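Local atomic coordinates of halogenase PltM (Pseudomonas fluorescens, PDB entry 6BZN), a protein that is a flavin-dependent halogenase that acts on phenolic substrates and accepts more than one halide. Residues Gln381-Glu384 with Val385-His388; Arg296-Leu299 with Lys300-Ala304. All coordinates share one frame; numbering follows the deposited sequence.

Contact 1 of 2, residues Gln381-Glu384 with Val385-His388; sequences QFIE and VERH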
loop_
_atom_site.group_PDB
_atom_site.type_symbol
_atom_site.label_atom_id
_atom_site.label_comp_id
_atom_site.label_asym_id
_atom_site.label_seq_id
_atom_site.Cartn_x
_atom_site.Cartn_y
_atom_site.Cartn_z
ATOM N N GLN A 381 5.904 -1.335 25.849
ATOM C CA GLN A 381 6.949 -1.950 25.027
ATOM C C GLN A 381 6.667 -1.808 23.538
ATOM O O GLN A 381 7.585 -1.832 22.747
ATOM C CB GLN A 381 7.101 -3.446 25.344
ATOM C CG GLN A 381 7.612 -3.752 26.750
ATOM C CD GLN A 381 7.265 -5.169 27.204
ATOM O OE1 GLN A 381 6.678 -5.368 28.276
ATOM N NE2 GLN A 381 7.587 -6.155 26.378
ATOM N N PHE A 382 5.393 -1.693 23.167
ATOM C CA PHE A 382 4.992 -1.662 21.749
ATOM C C PHE A 382 4.548 -0.278 21.286
ATOM O O PHE A 382 4.064 -0.123 20.171
ATOM C CB PHE A 382 3.899 -2.707 21.521
ATOM C CG PHE A 382 4.270 -4.071 22.042
ATOM C CD1 PHE A 382 5.258 -4.810 21.422
ATOM C CD2 PHE A 382 3.634 -4.611 23.152
ATOM C CE1 PHE A 382 5.620 -6.059 21.905
ATOM C CE2 PHE A 382 3.990 -5.858 23.638
ATOM C CZ PHE A 382 4.992 -6.579 23.014
ATOM N N ILE A 383 4.775 0.744 22.111
ATOM C CA ILE A 383 4.203 2.063 21.843
ATOM C C ILE A 383 4.696 2.670 20.527
ATOM O O ILE A 383 3.941 3.337 19.840
ATOM C CB ILE A 383 4.411 3.041 23.034
ATOM C CG1 ILE A 383 3.491 4.254 22.918
ATOM C CG2 ILE A 383 5.864 3.471 23.174
ATOM C CD1 ILE A 383 2.027 3.945 23.139
ATOM N N GLU A 384 5.942 2.413 20.158
ATOM C CA GLU A 384 6.469 2.953 18.911
ATOM C C GLU A 384 5.878 2.263 17.674
ATOM O O GLU A 384 5.877 2.845 16.586
ATOM C CB GLU A 384 7.996 2.909 18.897
ATOM C CG GLU A 384 8.640 3.782 19.977
ATOM C CD GLU A 384 8.357 5.277 19.838
ATOM O OE1 GLU A 384 8.218 5.769 18.698
ATOM O OE2 GLU A 384 8.293 5.974 20.885
ATOM N N VAL A 385 5.383 1.040 17.837
ATOM C CA VAL A 385 4.640 0.376 16.767
ATOM C C VAL A 385 3.331 1.149 16.514
ATOM O O VAL A 385 2.975 1.451 15.361
ATOM C CB VAL A 385 4.386 -1.116 17.082
ATOM C CG1 VAL A 385 3.537 -1.775 16.014
ATOM C CG2 VAL A 385 5.714 -1.854 17.192
ATOM N N GLU A 386 2.628 1.490 17.586
ATOM C CA GLU A 386 1.415 2.293 17.471
ATOM C C GLU A 386 1.672 3.683 16.894
ATOM O O GLU A 386 0.923 4.157 16.050
ATOM C CB GLU A 386 0.759 2.440 18.841
ATOM C CG GLU A 386 -0.550 3.197 18.816
ATOM C CD GLU A 386 -1.252 3.128 20.146
ATOM O OE1 GLU A 386 -1.133 4.086 20.932
ATOM O OE2 GLU A 386 -1.887 2.091 20.431
ATOM N N ARG A 387 2.708 4.346 17.398
ATOM C CA ARG A 387 3.056 5.673 16.922
ATOM C C ARG A 387 3.318 5.668 15.416
ATOM O O ARG A 387 2.762 6.488 14.699
ATOM C CB ARG A 387 4.255 6.227 17.690
ATOM C CG ARG A 387 4.753 7.569 17.177
ATOM C CD ARG A 387 5.785 8.151 18.128
ATOM N NE ARG A 387 6.474 9.313 17.557
ATOM C CZ ARG A 387 7.797 9.464 17.430
ATOM N NH1 ARG A 387 8.659 8.533 17.828
ATOM N NH2 ARG A 387 8.274 10.591 16.895
ATOM N N HIS A 388 4.150 4.745 14.940
ATOM C CA HIS A 388 4.341 4.590 13.499
ATOM C C HIS A 388 3.005 4.363 12.755
ATOM O O HIS A 388 2.696 5.083 11.810
ATOM C CB HIS A 388 5.309 3.456 13.165
ATOM C CG HIS A 388 5.229 3.048 11.733
ATOM N ND1 HIS A 388 4.613 1.886 11.323
ATOM C CD2 HIS A 388 5.563 3.717 10.607
ATOM C CE1 HIS A 388 4.631 1.827 10.005
ATOM N NE2 HIS A 388 5.193 2.932 9.548
#

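Contact 2 of 2, residues Arg296-Leu299 with Lys300-Ala304; sequences RKLL and KKYPA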
loop_
_atom_site.group_PDB
_atom_site.type_symbol
_atom_site.label_atom_id
_atom_site.label_comp_id
_atom_site.label_asym_id
_atom_site.label_seq_id
_atom_site.Cartn_x
_atom_site.Cartn_y
_atom_site.Cartn_z
ATOM N N ARG A 296 -20.021 0.731 -16.781
ATOM C CA ARG A 296 -20.453 1.233 -18.084
ATOM C C ARG A 296 -20.762 2.735 -18.060
ATOM O O ARG A 296 -20.415 3.436 -19.018
ATOM C CB ARG A 296 -21.658 0.453 -18.627
ATOM C CG ARG A 296 -21.391 -1.022 -18.902
ATOM C CD ARG A 296 -20.359 -1.284 -20.000
ATOM N NE ARG A 296 -19.569 -2.492 -19.729
ATOM C CZ ARG A 296 -18.537 -2.933 -20.458
ATOM N NH1 ARG A 296 -18.137 -2.288 -21.556
ATOM N NH2 ARG A 296 -17.897 -4.044 -20.081
ATOM N N LYS A 297 -21.398 3.225 -16.993
ATOM C CA LYS A 297 -21.626 4.674 -16.841
ATOM C C LYS A 297 -20.314 5.459 -16.820
ATOM O O LYS A 297 -20.206 6.516 -17.450
ATOM C CB LYS A 297 -22.464 4.995 -15.598
ATOM C CG LYS A 297 -23.936 4.592 -15.734
ATOM C CD LYS A 297 -24.830 5.158 -14.631
ATOM C CE LYS A 297 -24.467 4.632 -13.257
ATOM N NZ LYS A 297 -25.416 5.087 -12.199
ATOM N N LEU A 298 -19.320 4.935 -16.102
ATOM C CA LEU A 298 -18.001 5.558 -16.052
ATOM C C LEU A 298 -17.386 5.655 -17.450
ATOM O O LEU A 298 -16.869 6.714 -17.832
ATOM C CB LEU A 298 -17.065 4.771 -15.130
ATOM C CG LEU A 298 -15.708 5.410 -14.848
ATOM C CD1 LEU A 298 -15.896 6.696 -14.068
ATOM C CD2 LEU A 298 -14.810 4.445 -14.087
ATOM N N LEU A 299 -17.457 4.565 -18.214
ATOM C CA LEU A 299 -16.864 4.516 -19.545
ATOM C C LEU A 299 -17.576 5.452 -20.547
ATOM O O LEU A 299 -16.939 5.990 -21.451
ATOM C CB LEU A 299 -16.838 3.078 -20.074
ATOM C CG LEU A 299 -16.055 2.028 -19.259
ATOM C CD1 LEU A 299 -15.937 0.740 -20.065
ATOM C CD2 LEU A 299 -14.686 2.518 -18.816
ATOM N N LYS A 300 -18.880 5.646 -20.363
ATOM C CA LYS A 300 -19.666 6.592 -21.165
ATOM C C LYS A 300 -19.250 8.034 -20.826
ATOM O O LYS A 300 -19.074 8.861 -21.715
ATOM C CB LYS A 300 -21.152 6.366 -20.875
ATOM C CG LYS A 300 -22.160 6.993 -21.826
ATOM C CD LYS A 300 -23.574 6.703 -21.310
ATOM C CE LYS A 300 -24.623 6.642 -22.403
ATOM N NZ LYS A 300 -25.031 7.997 -22.846
ATOM N N LYS A 301 -19.055 8.301 -19.539
ATOM C CA LYS A 301 -18.562 9.593 -19.041
ATOM C C LYS A 301 -17.157 9.913 -19.578
ATOM O O LYS A 301 -16.868 11.057 -19.924
ATOM C CB LYS A 301 -18.541 9.558 -17.506
ATOM C CG LYS A 301 -18.897 10.821 -16.744
ATOM C CD LYS A 301 -19.253 10.452 -15.294
ATOM C CE LYS A 301 -19.671 11.647 -14.445
ATOM N NZ LYS A 301 -20.202 11.300 -13.090
ATOM N N TYR A 302 -16.297 8.895 -19.642
ATOM C CA TYR A 302 -14.881 9.026 -20.004
ATOM C C TYR A 302 -14.508 8.036 -21.110
ATOM O O TYR A 302 -13.823 7.043 -20.854
ATOM C CB TYR A 302 -14.004 8.790 -18.762
ATOM C CG TYR A 302 -14.337 9.723 -17.631
ATOM C CD1 TYR A 302 -14.057 11.087 -17.735
ATOM C CD2 TYR A 302 -14.969 9.266 -16.471
ATOM C CE1 TYR A 302 -14.380 11.965 -16.718
ATOM C CE2 TYR A 302 -15.285 10.142 -15.439
ATOM C CZ TYR A 302 -15.003 11.495 -15.575
ATOM O OH TYR A 302 -15.312 12.385 -14.577
ATOM N N PRO A 303 -14.946 8.306 -22.360
ATOM C CA PRO A 303 -14.696 7.376 -23.474
ATOM C C PRO A 303 -13.236 7.025 -23.704
ATOM O O PRO A 303 -12.955 5.932 -24.193
ATOM C CB PRO A 303 -15.247 8.096 -24.709
ATOM C CG PRO A 303 -15.840 9.372 -24.252
ATOM C CD PRO A 303 -15.725 9.492 -22.762
ATOM N N ALA A 304 -12.317 7.934 -23.377
ATOM C CA ALA A 304 -10.889 7.621 -23.450
ATOM C C ALA A 304 -10.557 6.394 -22.602
ATOM O O ALA A 304 -9.903 5.477 -23.075
ATOM C CB ALA A 304 -10.038 8.794 -23.005
#

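Contact 1 of 2, residues Gln381-Glu384 with Val385-His388
Two side chains one helical turn apart, Glu384 and Arg387, are brought together by different torsions. Glu384 sets CG beside its backbone N (chi1 -63°) and bends again at chi2, which curls the carboxylate round so that OE1 faces Arg387, whereas Arg387 has CG anti to its N (chi1 175°) and runs extended as far as NE. The two then lie alongside each other, pointing the same way, and close a salt bridge between Glu384 OE1 and Arg387 NH1 at 2.9 Å. A single oxygen does the work: OE1 is met on its syn side, somewhat out of the carboxylate plane, while it lies close to the guanidinium plane, at the edge of that group. Because the two planes stand 86° apart, the pairing is end-on through one N-H rather than a two-pronged match of flat groups. The same OE1 also rests 3.5 Å from Arg387 CD. An alanine in place of Glu384 has no carboxylate to offer, and the Arg387 guanidinium would probably be left without its mate and freer to swing on its long chain. This is an i to i+3 ion pair in the first turn of helix 383-406, for which Phe382 is the N-cap residue. The carbonyl of Phe382 receives two weak hydrogen bonds, from Val385 N and Glu386 N, before regular bonding sets in: Arg387 N reaches Ile383 O at 2.9 Å and His388 N reaches Glu384 O at 3.0 Å. Elsewhere, Ile383 CD1 approaches Glu386 OE1 at 3.9 Å. That carboxylate is held mainly from outside, since Glu386 OE2 forms a salt bridge with Arg379 and accepts a hydrogen bond from Asn331 N. The Phe382 ring meets that of Phe188.

Contact 2 of 2, residues Arg296-Leu299 with Lys300-Ala304
Leu298 CD1 comes up to the edge of the Tyr302 ring, in its plane, 3.6 Å from Tyr302 CD2, and this is the tightly packed part of the contact. Leu298 has CG anti to its N (chi1 -173°), and with chi2 near 65° its CD1 is set beside the ring of the residue four places on. The same ring carbon, Tyr302 CD2, lies 3.5 Å from Leu298 O, and that oxygen accepts a hydrogen bond from Tyr302 N at 2.9 Å. One ring face is covered off-centre by Lys301 CG, while Phe253 stacks on the ring and Phe278 and Phe280 of strand 273-281 touch Leu298. The segment is the C-terminal end of helix 291-301: Tyr302 leaves helical geometry and is also the N-cap residue of the short helix 303-306. At this junction Pro303 has no N-H to offer Leu299 O, which instead receives a CA-H...O contact from Pro303 CA at 3.3 Å. The solvent side is looser. There the exposed Lys300 meets Arg296 and Lys297 mainly through backbone, its CB 3.5 Å from Arg296 O, while its amino end leads away. Arg296 likewise turns its guanidinium away, to a salt bridge with Glu292.

In the fold
Contacts 1 and 2 sit at opposite helix ends: residues 381-388 start helix 383-406, whereas residues 296-304 finish helix 291-301 and pass into helix 303-306. They lie on opposite sides of the chain's centre, their own centres 45 Å and nearest atoms about 31 Å apart. Contact 1 is nearer to the binding sites: the side chain of His388 is about 11 Å from that of the FAD-binding Leu354, and the side chain of Phe382 about 11 Å from that of the calcium ligand Asp25, though neither ligand is bound to the chain in this model. His388 NE2 hydrogen-bonds a glycerol, probably from the crystallisation liquor. Contact 2, against strand 273-281, lies away from these sites.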